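Local coordinates for uncharacterized protein (PDB 4XG0) that probably acts as a kinase in the catabolism of acid sugars, with a sugar-binding N-terminal and a nucleotide-binding C-terminal domain, at residues G94-L99 and D124-A129. Residues are numbered along the deposited sequence; the frame is centred on the assembly and turned at random.
Sequences GEVERL and DAARLA
V96 of helix 85-101 faces the last turns of helix 119-130, its CA lying 6.1 Å from A129 CA and 6.2 Å from A126 CA, so that it sits almost evenly between two residues one turn apart. Its two methyls divide the work. CG1 is anti to the backbone N (chi1 172°), and A129 CB lies beside the CB-CG1 bond of V96, broadside to it, 3.6 Å from CG1. The same V96 CG1 also touches the backbone, coming 3.7 Å from A126 O. CG2 takes the other partner and meets A126 CB more loosely, at 4.1 Å. The alanines bring only methyls to the interface, which is consistent with the close approach of V96 CG1 to A126 O.

At the margin, the link is made through water. A single water donates to E97 OE2 and to A129 O, each 2.8 Å away, and the angle at the water between its two acceptors is about 145°. It joins a side-chain carboxylate on one helix to a main-chain carbonyl near the C-terminal end of the other.

Both helices pack on one side of the parallel sheet of the sugar-binding N-terminal domain: helix 85-101 leads into strand 106-110 and helix 119-130 follows it, as successive connections of an alpha/beta fold. V96 also reaches V31 of strand 28-32, which ties the contact to the sheet, and A126 touches V92 one turn earlier on helix 85-101, extending the seam between the two helices. E95 turns elsewhere, accepting a hydrogen bond from A59 N at OE1.

Direct contact thus rests on van der Waals packing of three small aliphatic side chains, with one methyl also packed against the A126 carbonyl. As acceptors, an ionised carboxylate and a carbonyl would not be expected to bond directly; the water supplies both protons.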
loop_
_atom_site.group_PDB
_atom_site.type_symbol
_atom_site.label_atom_id
_atom_site.label_comp_id
_atom_site.label_asym_id
_atom_site.label_seq_id
_atom_site.Cartn_x
_atom_site.Cartn_y
_atom_site.Cartn_z
ATOM N N GLY A 94 17.253 9.521 19.631
ATOM C CA GLY A 94 17.184 10.949 19.416
ATOM C C GLY A 94 16.431 11.306 18.155
ATOM O O GLY A 94 15.755 12.322 18.123
ATOM N N GLU A 95 16.560 10.479 17.136
ATOM C CA GLU A 95 15.866 10.762 15.874
ATOM C C GLU A 95 14.392 10.395 16.042
ATOM O O GLU A 95 13.496 11.123 15.579
ATOM C CB GLU A 95 16.502 9.997 14.705
ATOM C CG GLU A 95 17.967 10.361 14.431
ATOM C CD GLU A 95 18.141 11.793 13.960
ATOM O OE1 GLU A 95 17.421 12.170 13.029
ATOM O OE2 GLU A 95 18.977 12.538 14.526
ATOM N N VAL A 96 14.128 9.268 16.701
ATOM C CA VAL A 96 12.741 8.857 16.920
ATOM C C VAL A 96 11.991 9.911 17.752
ATOM O O VAL A 96 10.843 10.262 17.445
ATOM C CB VAL A 96 12.671 7.420 17.491
ATOM C CG1 VAL A 96 11.259 7.053 17.892
ATOM C CG2 VAL A 96 13.201 6.450 16.461
ATOM N N GLU A 97 12.641 10.459 18.776
ATOM C CA GLU A 97 12.034 11.554 19.530
ATOM C C GLU A 97 11.712 12.772 18.651
ATOM O O GLU A 97 10.609 13.332 18.707
ATOM C CB GLU A 97 12.944 11.991 20.685
ATOM C CG GLU A 97 12.741 13.447 21.120
ATOM C CD GLU A 97 11.278 13.801 21.369
ATOM O OE1 GLU A 97 10.962 15.016 21.415
ATOM O OE2 GLU A 97 10.456 12.860 21.516
ATOM N N ARG A 98 12.675 13.193 17.842
ATOM C CA ARG A 98 12.450 14.341 16.961
ATOM C C ARG A 98 11.247 14.126 16.025
ATOM O O ARG A 98 10.442 15.040 15.825
ATOM C CB ARG A 98 13.692 14.647 16.126
ATOM C CG ARG A 98 14.936 15.051 16.897
ATOM C CD ARG A 98 15.903 15.784 15.978
ATOM N NE ARG A 98 17.308 15.565 16.325
ATOM C CZ ARG A 98 18.072 16.407 17.022
ATOM N NH1 ARG A 98 19.337 16.090 17.262
ATOM N NH2 ARG A 98 17.592 17.562 17.479
ATOM N N LEU A 99 11.142 12.931 15.448
ATOM C CA LEU A 99 10.059 12.625 14.502
ATOM C C LEU A 99 8.704 12.646 15.218
ATOM O O LEU A 99 7.737 13.187 14.712
ATOM C CB LEU A 99 10.292 11.267 13.835
ATOM C CG LEU A 99 11.514 11.232 12.925
ATOM C CD1 LEU A 99 11.872 9.828 12.565
ATOM C CD2 LEU A 99 11.227 12.038 11.608
ATOM N N ASP A 124 15.152 -1.805 20.462
ATOM C CA ASP A 124 14.639 -1.397 21.756
ATOM C C ASP A 124 14.591 0.116 21.949
ATOM O O ASP A 124 13.619 0.643 22.464
ATOM C CB ASP A 124 15.474 -2.034 22.869
ATOM C CG ASP A 124 15.206 -3.514 23.005
ATOM O OD1 ASP A 124 14.118 -3.960 22.567
ATOM O OD2 ASP A 124 16.082 -4.222 23.553
ATOM N N ALA A 125 15.638 0.815 21.533
ATOM C CA ALA A 125 15.694 2.256 21.710
ATOM C C ALA A 125 14.599 2.930 20.886
ATOM O O ALA A 125 13.959 3.867 21.334
ATOM C CB ALA A 125 17.061 2.789 21.310
ATOM N N ALA A 126 14.363 2.414 19.689
ATOM C CA ALA A 126 13.372 3.032 18.809
ATOM C C ALA A 126 11.969 2.804 19.363
ATOM O O ALA A 126 11.157 3.712 19.413
ATOM C CB ALA A 126 13.487 2.469 17.404
ATOM N N ARG A 127 11.684 1.588 19.790
ATOM C CA ARG A 127 10.334 1.243 20.211
ATOM C C ARG A 127 9.940 1.971 21.486
ATOM O O ARG A 127 8.794 2.400 21.659
ATOM C CB ARG A 127 10.247 -0.256 20.450
ATOM C CG ARG A 127 8.855 -0.685 20.780
ATOM C CD ARG A 127 8.820 -2.139 21.145
ATOM N NE ARG A 127 9.915 -2.483 22.034
ATOM C CZ ARG A 127 9.996 -2.078 23.293
ATOM N NH1 ARG A 127 9.049 -1.287 23.791
ATOM N NH2 ARG A 127 11.027 -2.448 24.044
ATOM N N LEU A 128 10.892 2.081 22.393
ATOM C CA LEU A 128 10.637 2.764 23.657
ATOM C C LEU A 128 10.399 4.256 23.410
ATOM O O LEU A 128 9.549 4.878 24.048
ATOM C CB LEU A 128 11.818 2.578 24.595
ATOM C CG LEU A 128 11.971 1.174 25.173
ATOM C CD1 LEU A 128 13.234 1.106 26.019
ATOM C CD2 LEU A 128 10.748 0.810 26.001
ATOM N N ALA A 129 11.150 4.817 22.469
ATOM C CA ALA A 129 11.055 6.236 22.170
ATOM C C ALA A 129 9.740 6.538 21.466
ATOM O O ALA A 129 9.224 7.660 21.556
ATOM C CB ALA A 129 12.231 6.685 21.325
HETATM O O HOH W 1 9.991 10.278 22.359
#